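Long-range contact in cyclic GMP-AMP synthase-like receptor (Tribolium castaneum, PDB 7LT2), which senses double-stranded RNA and, once activated, makes the cyclic dinucleotide 2',3'-cGAMP from ATP and GTP to trigger innate immune signalling: residues A[262-274]-A[361-373]. Numbering follows the deposited sequence.
Sequences VKLIKKLKEKTHP and IAKHLLTKEEYTK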
ATOM      1  N   VAL A 262     -12.431  -1.500  10.333  1.00 16.22           N
ATOM      2  CA  VAL A 262     -12.037  -1.802   8.957  1.00 14.27           C
ATOM      3  C   VAL A 262     -11.643  -3.264   8.835  1.00 15.74           C
ATOM      4  O   VAL A 262     -12.042  -3.953   7.890  1.00 17.36           O
ATOM      5  CB  VAL A 262     -10.890  -0.888   8.494  1.00 16.49           C
ATOM      6  CG1 VAL A 262     -10.403  -1.327   7.110  1.00 15.92           C
ATOM      7  CG2 VAL A 262     -11.340   0.550   8.443  1.00 19.63           C
ATOM      8  N   LYS A 263     -10.852  -3.755   9.790  1.00 17.08           N
ATOM      9  CA  LYS A 263     -10.340  -5.116   9.702  1.00 15.41           C
ATOM     10  C   LYS A 263     -11.442  -6.145   9.910  1.00 16.60           C
ATOM     11  O   LYS A 263     -11.427  -7.196   9.261  1.00 18.59           O
ATOM     12  CB  LYS A 263      -9.197  -5.299  10.703  1.00 16.51           C
ATOM     13  CG  LYS A 263      -7.905  -4.590  10.247  1.00 15.81           C
ATOM     14  CD  LYS A 263      -6.763  -4.785  11.231  1.00 19.92           C
ATOM     15  CE  LYS A 263      -6.859  -3.797  12.384  1.00 24.75           C
ATOM     16  NZ  LYS A 263      -5.642  -3.842  13.244  1.00 28.65           N
ATOM     17  N   LEU A 264     -12.417  -5.849  10.778  1.00 17.07           N
ATOM     18  CA  LEU A 264     -13.565  -6.741  10.929  1.00 18.26           C
ATOM     19  C   LEU A 264     -14.330  -6.866   9.620  1.00 18.02           C
ATOM     20  O   LEU A 264     -14.730  -7.967   9.228  1.00 17.25           O
ATOM     21  CB  LEU A 264     -14.490  -6.236  12.041  1.00 18.59           C
ATOM     22  CG  LEU A 264     -13.952  -6.305  13.471  1.00 22.97           C
ATOM     23  CD1 LEU A 264     -14.769  -5.411  14.397  1.00 22.39           C
ATOM     24  CD2 LEU A 264     -13.970  -7.734  13.972  1.00 21.24           C
ATOM     25  N   ILE A 265     -14.538  -5.745   8.924  1.00 18.40           N
ATOM     26  CA  ILE A 265     -15.224  -5.797   7.637  1.00 18.37           C
ATOM     27  C   ILE A 265     -14.361  -6.502   6.594  1.00 17.92           C
ATOM     28  O   ILE A 265     -14.866  -7.300   5.795  1.00 19.12           O
ATOM     29  CB  ILE A 265     -15.634  -4.381   7.191  1.00 18.44           C
ATOM     30  CG1 ILE A 265     -16.712  -3.833   8.135  1.00 20.56           C
ATOM     31  CG2 ILE A 265     -16.119  -4.387   5.743  1.00 19.84           C
ATOM     32  CD1 ILE A 265     -17.128  -2.406   7.844  1.00 20.14           C
ATOM     33  N   LYS A 266     -13.047  -6.244   6.595  1.00 17.83           N
ATOM     34  CA  LYS A 266     -12.171  -6.948   5.656  1.00 16.32           C
ATOM     35  C   LYS A 266     -12.167  -8.448   5.924  1.00 18.84           C
ATOM     36  O   LYS A 266     -12.093  -9.252   4.986  1.00 19.81           O
ATOM     37  CB  LYS A 266     -10.744  -6.389   5.722  1.00 16.50           C
ATOM     38  CG  LYS A 266     -10.574  -5.028   5.063  1.00 17.02           C
ATOM     39  CD  LYS A 266      -9.165  -4.471   5.264  1.00 16.32           C
ATOM     40  CE  LYS A 266      -8.120  -5.328   4.576  1.00 16.98           C
ATOM     41  NZ  LYS A 266      -6.762  -4.690   4.552  1.00 17.45           N
ATOM     42  N   LYS A 267     -12.243  -8.848   7.199  1.00 17.12           N
ATOM     43  CA  LYS A 267     -12.324 -10.269   7.518  1.00 17.67           C
ATOM     44  C   LYS A 267     -13.604 -10.873   6.963  1.00 20.03           C
ATOM     45  O   LYS A 267     -13.590 -11.974   6.400  1.00 21.41           O
ATOM     46  CB  LYS A 267     -12.245 -10.470   9.034  1.00 19.20           C
ATOM     47  CG  LYS A 267     -12.229 -11.932   9.499  1.00 23.67           C
ATOM     48  CD  LYS A 267     -10.922 -12.613   9.129  1.00 24.65           C
ATOM     49  CE  LYS A 267     -10.746 -13.954   9.839  1.00 26.74           C
ATOM     50  NZ  LYS A 267     -11.817 -14.903   9.460  1.00 34.60           N
ATOM     51  N   LEU A 268     -14.722 -10.153   7.105  1.00 18.61           N
ATOM     52  CA  LEU A 268     -15.980 -10.590   6.512  1.00 22.34           C
ATOM     53  C   LEU A 268     -15.866 -10.691   4.996  1.00 22.98           C
ATOM     54  O   LEU A 268     -16.380 -11.639   4.387  1.00 22.38           O
ATOM     55  CB  LEU A 268     -17.092  -9.617   6.904  1.00 21.62           C
ATOM     56  CG  LEU A 268     -18.515  -9.911   6.429  1.00 26.86           C
ATOM     57  CD1 LEU A 268     -18.998 -11.241   6.990  1.00 30.10           C
ATOM     58  CD2 LEU A 268     -19.456  -8.777   6.827  1.00 26.86           C
ATOM     59  N   LYS A 269     -15.194  -9.722   4.375  1.00 19.49           N
ATOM     60  CA  LYS A 269     -15.001  -9.742   2.928  1.00 19.51           C
ATOM     61  C   LYS A 269     -14.201 -10.963   2.496  1.00 22.10           C
ATOM     62  O   LYS A 269     -14.540 -11.620   1.501  1.00 20.63           O
ATOM     63  CB  LYS A 269     -14.309  -8.445   2.487  1.00 18.87           C
ATOM     64  CG  LYS A 269     -14.045  -8.327   0.987  1.00 19.46           C
ATOM     65  CD  LYS A 269     -12.645  -8.803   0.598  1.00 21.63           C
ATOM     66  CE  LYS A 269     -11.567  -7.843   1.086  1.00 25.28           C
ATOM     67  NZ  LYS A 269     -10.215  -8.247   0.608  1.00 30.45           N
ATOM     68  N   GLU A 270     -13.130 -11.281   3.228  1.00 20.38           N
ATOM     69  CA  GLU A 270     -12.310 -12.437   2.888  1.00 21.53           C
ATOM     70  C   GLU A 270     -13.111 -13.727   2.942  1.00 24.47           C
ATOM     71  O   GLU A 270     -12.875 -14.641   2.145  1.00 28.79           O
ATOM     72  CB  GLU A 270     -11.117 -12.544   3.835  1.00 26.64           C
ATOM     73  CG  GLU A 270     -10.028 -11.528   3.612  1.00 29.33           C
ATOM     74  CD  GLU A 270      -8.861 -11.737   4.563  1.00 37.12           C
ATOM     75  OE1 GLU A 270      -8.749 -12.842   5.140  1.00 44.45           O
ATOM     76  OE2 GLU A 270      -8.061 -10.798   4.741  1.00 43.07           O
ATOM     77  N   LYS A 271     -14.060 -13.820   3.865  1.00 23.04           N
ATOM     78  CA  LYS A 271     -14.814 -15.059   3.988  1.00 26.11           C
ATOM     79  C   LYS A 271     -15.974 -15.148   3.001  1.00 27.14           C
ATOM     80  O   LYS A 271     -16.240 -16.228   2.462  1.00 32.88           O
ATOM     81  CB  LYS A 271     -15.330 -15.223   5.420  1.00 25.62           C
ATOM     82  CG  LYS A 271     -16.015 -16.564   5.650  1.00 29.84           C
ATOM     83  CD  LYS A 271     -16.461 -16.726   7.084  1.00 36.82           C
ATOM     84  CE  LYS A 271     -17.431 -17.885   7.222  1.00 41.40           C
ATOM     85  NZ  LYS A 271     -17.993 -17.963   8.601  1.00 40.64           N
ATOM     86  N   THR A 272     -16.672 -14.041   2.740  1.00 21.11           N
ATOM     87  CA  THR A 272     -17.927 -14.107   2.003  1.00 23.23           C
ATOM     88  C   THR A 272     -17.920 -13.440   0.631  1.00 21.75           C
ATOM     89  O   THR A 272     -18.738 -13.824  -0.212  1.00 27.06           O
ATOM     90  CB  THR A 272     -19.072 -13.505   2.836  1.00 29.48           C
ATOM     91  OG1 THR A 272     -18.840 -12.108   3.048  1.00 27.62           O
ATOM     92  CG2 THR A 272     -19.173 -14.203   4.194  1.00 28.51           C
ATOM     93  N   HIS A 273     -17.049 -12.458   0.364  1.00 22.43           N
ATOM     94  CA  HIS A 273     -17.040 -11.781  -0.939  1.00 19.97           C
ATOM     95  C   HIS A 273     -15.641 -11.293  -1.307  1.00 18.27           C
ATOM     96  O   HIS A 273     -15.379 -10.086  -1.369  1.00 22.56           O
ATOM     97  CB  HIS A 273     -18.062 -10.639  -0.973  1.00 21.08           C
ATOM     98  CG  HIS A 273     -17.937  -9.644   0.146  1.00 22.81           C
ATOM     99  ND1 HIS A 273     -18.390  -9.898   1.424  1.00 20.56           N
ATOM    100  CD2 HIS A 273     -17.472  -8.371   0.159  1.00 19.35           C
ATOM    101  CE1 HIS A 273     -18.184  -8.834   2.181  1.00 25.37           C
ATOM    102  NE2 HIS A 273     -17.623  -7.897   1.440  1.00 19.48           N
ATOM    103  N   PRO A 274     -14.731 -12.216  -1.637  1.00 21.34           N
ATOM    104  CA  PRO A 274     -13.377 -11.809  -2.053  1.00 21.92           C
ATOM    105  C   PRO A 274     -13.348 -11.058  -3.372  1.00 26.15           C
ATOM    106  O   PRO A 274     -12.277 -10.575  -3.767  1.00 26.43           O
ATOM    107  CB  PRO A 274     -12.623 -13.144  -2.169  1.00 25.97           C
ATOM    108  CG  PRO A 274     -13.517 -14.179  -1.554  1.00 25.86           C
ATOM    109  CD  PRO A 274     -14.909 -13.675  -1.706  1.00 23.68           C
ATOM    110  N   ILE A 361     -21.918 -12.641  15.311  1.00 27.14           N
ATOM    111  CA  ILE A 361     -20.911 -11.978  14.484  1.00 26.58           C
ATOM    112  C   ILE A 361     -19.753 -12.922  14.191  1.00 25.63           C
ATOM    113  O   ILE A 361     -19.314 -13.055  13.042  1.00 25.12           O
ATOM    114  CB  ILE A 361     -20.420 -10.686  15.159  1.00 25.67           C
ATOM    115  CG1 ILE A 361     -21.554  -9.667  15.266  1.00 26.20           C
ATOM    116  CG2 ILE A 361     -19.245 -10.102  14.387  1.00 29.42           C
ATOM    117  CD1 ILE A 361     -21.177  -8.426  16.075  1.00 25.89           C
ATOM    118  N   ALA A 362     -19.234 -13.583  15.231  1.00 26.77           N
ATOM    119  CA  ALA A 362     -18.106 -14.491  15.051  1.00 25.88           C
ATOM    120  C   ALA A 362     -18.448 -15.634  14.107  1.00 25.78           C
ATOM    121  O   ALA A 362     -17.564 -16.149  13.412  1.00 25.34           O
ATOM    122  CB  ALA A 362     -17.652 -15.047  16.400  1.00 30.44           C
ATOM    123  N   LYS A 363     -19.717 -16.046  14.071  1.00 26.82           N
ATOM    124  CA  LYS A 363     -20.115 -17.119  13.171  1.00 26.96           C
ATOM    125  C   LYS A 363     -19.981 -16.708  11.710  1.00 27.06           C
ATOM    126  O   LYS A 363     -19.722 -17.556  10.849  1.00 28.33           O
ATOM    127  CB  LYS A 363     -21.551 -17.546  13.473  1.00 28.03           C
ATOM    128  CG  LYS A 363     -21.774 -17.983  14.913  1.00 28.70           C
ATOM    129  CD  LYS A 363     -23.253 -18.219  15.184  1.00 29.77           C
ATOM    130  CE  LYS A 363     -23.498 -18.566  16.638  1.00 30.48           C
ATOM    131  NZ  LYS A 363     -24.951 -18.771  16.924  1.00 32.95           N
ATOM    132  N   HIS A 364     -20.150 -15.419  11.409  1.00 27.51           N
ATOM    133  CA  HIS A 364     -20.003 -14.932  10.044  1.00 26.95           C
ATOM    134  C   HIS A 364     -18.577 -14.525   9.714  1.00 29.10           C
ATOM    135  O   HIS A 364     -18.164 -14.629   8.554  1.00 28.98           O
ATOM    136  CB  HIS A 364     -20.925 -13.735   9.796  1.00 25.52           C
ATOM    137  CG  HIS A 364     -22.382 -14.069   9.851  1.00 26.54           C
ATOM    138  ND1 HIS A 364     -23.064 -14.598   8.776  1.00 33.26           N
ATOM    139  CD2 HIS A 364     -23.289 -13.939  10.846  1.00 27.75           C
ATOM    140  CE1 HIS A 364     -24.327 -14.792   9.112  1.00 37.90           C
ATOM    141  NE2 HIS A 364     -24.491 -14.398  10.362  1.00 29.77           N
ATOM    142  N   LEU A 365     -17.819 -14.051  10.702  1.00 25.65           N
ATOM    143  CA  LEU A 365     -16.471 -13.564  10.434  1.00 24.41           C
ATOM    144  C   LEU A 365     -15.462 -14.698  10.304  1.00 27.01           C
ATOM    145  O   LEU A 365     -14.526 -14.598   9.503  1.00 27.31           O
ATOM    146  CB  LEU A 365     -16.032 -12.601  11.539  1.00 25.58           C
ATOM    147  CG  LEU A 365     -16.354 -11.115  11.359  1.00 39.50           C
ATOM    148  CD1 LEU A 365     -17.813 -10.891  10.990  1.00 39.41           C
ATOM    149  CD2 LEU A 365     -16.006 -10.361  12.628  1.00 32.58           C
ATOM    150  N   LEU A 366     -15.637 -15.776  11.059  1.00 26.93           N
ATOM    151  CA  LEU A 366     -14.650 -16.839  11.146  1.00 23.73           C
ATOM    152  C   LEU A 366     -15.047 -18.029  10.280  1.00 27.35           C
ATOM    153  O   LEU A 366     -16.229 -18.342  10.122  1.00 30.02           O
ATOM    154  CB  LEU A 366     -14.477 -17.293  12.599  1.00 24.47           C
ATOM    155  CG  LEU A 366     -14.088 -16.194  13.589  1.00 23.87           C
ATOM    156  CD1 LEU A 366     -13.887 -16.760  14.986  1.00 24.42           C
ATOM    157  CD2 LEU A 366     -12.831 -15.468  13.113  1.00 26.20           C
ATOM    158  N   THR A 367     -14.039 -18.683   9.709  1.00 24.85           N
ATOM    159  CA  THR A 367     -14.260 -19.992   9.127  1.00 30.88           C
ATOM    160  C   THR A 367     -14.697 -20.953  10.224  1.00 27.75           C
ATOM    161  O   THR A 367     -14.530 -20.686  11.418  1.00 30.07           O
ATOM    162  CB  THR A 367     -12.989 -20.506   8.447  1.00 32.66           C
ATOM    163  OG1 THR A 367     -11.982 -20.755   9.435  1.00 28.78           O
ATOM    164  CG2 THR A 367     -12.458 -19.475   7.456  1.00 34.82           C
ATOM    165  N   LYS A 368     -15.280 -22.081   9.816  1.00 28.93           N
ATOM    166  CA  LYS A 368     -15.690 -23.069  10.806  1.00 27.61           C
ATOM    167  C   LYS A 368     -14.491 -23.559  11.605  1.00 31.64           C
ATOM    168  O   LYS A 368     -14.590 -23.783  12.816  1.00 27.24           O
ATOM    169  CB  LYS A 368     -16.415 -24.227  10.124  1.00 35.08           C
ATOM    170  CG  LYS A 368     -17.545 -23.742   9.234  1.00 38.48           C
ATOM    171  CD  LYS A 368     -18.629 -24.777   9.043  1.00 45.31           C
ATOM    172  CE  LYS A 368     -19.820 -24.137   8.356  1.00 38.51           C
ATOM    173  NZ  LYS A 368     -20.945 -25.082   8.264  1.00 39.66           N
ATOM    174  N   GLU A 369     -13.334 -23.680  10.952  1.00 32.22           N
ATOM    175  CA  GLU A 369     -12.126 -24.113  11.646  1.00 30.79           C
ATOM    176  C   GLU A 369     -11.643 -23.053  12.629  1.00 27.94           C
ATOM    177  O   GLU A 369     -11.225 -23.383  13.745  1.00 29.26           O
ATOM    178  CB  GLU A 369     -11.033 -24.449  10.629  1.00 37.95           C
ATOM    179  CG  GLU A 369     -11.333 -25.687   9.784  1.00 40.81           C
ATOM    180  CD  GLU A 369     -12.415 -25.455   8.735  1.00 50.02           C
ATOM    181  OE1 GLU A 369     -12.603 -24.292   8.315  1.00 39.16           O
ATOM    182  OE2 GLU A 369     -13.078 -26.440   8.336  1.00 50.60           O
ATOM    183  N   GLU A 370     -11.688 -21.776  12.233  1.00 30.22           N
ATOM    184  CA  GLU A 370     -11.361 -20.702  13.168  1.00 26.77           C
ATOM    185  C   GLU A 370     -12.366 -20.643  14.311  1.00 27.97           C
ATOM    186  O   GLU A 370     -11.995 -20.387  15.462  1.00 25.48           O
ATOM    187  CB  GLU A 370     -11.317 -19.357  12.441  1.00 28.53           C
ATOM    188  CG  GLU A 370     -10.073 -19.106  11.604  1.00 29.94           C
ATOM    189  CD  GLU A 370     -10.236 -17.900  10.703  1.00 34.83           C
ATOM    190  OE1 GLU A 370     -11.395 -17.566  10.379  1.00 29.85           O
ATOM    191  OE2 GLU A 370      -9.215 -17.284  10.325  1.00 30.86           O
ATOM    192  N   TYR A 371     -13.648 -20.869  14.012  1.00 26.48           N
ATOM    193  CA  TYR A 371     -14.671 -20.763  15.044  1.00 26.66           C
ATOM    194  C   TYR A 371     -14.484 -21.813  16.131  1.00 29.70           C
ATOM    195  O   TYR A 371     -14.765 -21.548  17.306  1.00 27.50           O
ATOM    196  CB  TYR A 371     -16.062 -20.886  14.421  1.00 26.85           C
ATOM    197  CG  TYR A 371     -17.178 -20.534  15.375  1.00 27.46           C
ATOM    198  CD1 TYR A 371     -17.598 -19.221  15.524  1.00 27.14           C
ATOM    199  CD2 TYR A 371     -17.813 -21.515  16.126  1.00 28.41           C
ATOM    200  CE1 TYR A 371     -18.617 -18.894  16.398  1.00 30.41           C
ATOM    201  CE2 TYR A 371     -18.834 -21.196  16.998  1.00 31.56           C
ATOM    202  CZ  TYR A 371     -19.232 -19.884  17.130  1.00 30.76           C
ATOM    203  OH  TYR A 371     -20.250 -19.562  17.999  1.00 31.41           O
ATOM    204  N   THR A 372     -14.014 -23.007  15.764  1.00 28.44           N
ATOM    205  CA  THR A 372     -13.744 -24.033  16.761  1.00 28.17           C
ATOM    206  C   THR A 372     -12.629 -23.594  17.704  1.00 30.28           C
ATOM    207  O   THR A 372     -12.748 -23.725  18.927  1.00 30.62           O
ATOM    208  CB  THR A 372     -13.391 -25.351  16.071  1.00 33.42           C
ATOM    209  OG1 THR A 372     -14.532 -25.833  15.347  1.00 34.52           O
ATOM    210  CG2 THR A 372     -12.963 -26.391  17.096  1.00 31.52           C
ATOM    211  N   LYS A 373     -11.538 -23.058  17.151  1.00 31.14           N
ATOM    212  CA  LYS A 373     -10.460 -22.553  17.998  1.00 29.36           C
ATOM    213  C   LYS A 373     -10.921 -21.366  18.832  1.00 29.80           C
ATOM    214  O   LYS A 373     -10.485 -21.199  19.977  1.00 30.97           O
ATOM    215  CB  LYS A 373      -9.258 -22.160  17.138  1.00 32.30           C
ATOM    216  CG  LYS A 373      -8.758 -23.274  16.235  1.00 32.67           C
ATOM    217  CD  LYS A 373      -7.458 -22.899  15.541  1.00 38.03           C
ATOM    218  CE  LYS A 373      -6.971 -24.038  14.664  1.00 44.56           C
ATOM    219  NZ  LYS A 373      -5.634 -23.752  14.084  1.00 45.69           N
TER
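K267 and K271, one turn apart on the helix 258-272, reach over to the end of the short helix 361-365 and the capping box that starts the next helix. In that box the N-cap residue T367 takes the backbone N-H of E370 on OG1, while E370 OE1 accepts from T367 N at 2.9 Å. K267 adds a salt bridge to the same carboxylate oxygen, its NZ 2.8 Å from E370 OE1 on the syn side, whereas T367 N arrives on the anti side. Bends at chi2 (70°) and chi4 (62°) curl the K267 chain so that K267 NZ also donates to L365 O, at 2.7 Å. Two donors, one on each side, thus grip E370 OE1, and the positive charge of K267 would probably interact favourably with the C-terminal end of helix 361-365. K271, extended beyond CG, runs to the same helix end, where its NZ makes a weak bond to H364 O; its approach to L366 O is too short to be trusted. Apolar packing lies alongside: L365 enters between L264 and L268, which F305 and L309 of helix 301-318 respectively also touch, tying the C-terminal helices to the helical lobe of this Mab-21 nucleotidyltransferase. L365 CD2 meets L264 CD2 at 3.6 Å, and its CD1 stands 4.2 Å from L268 CD1.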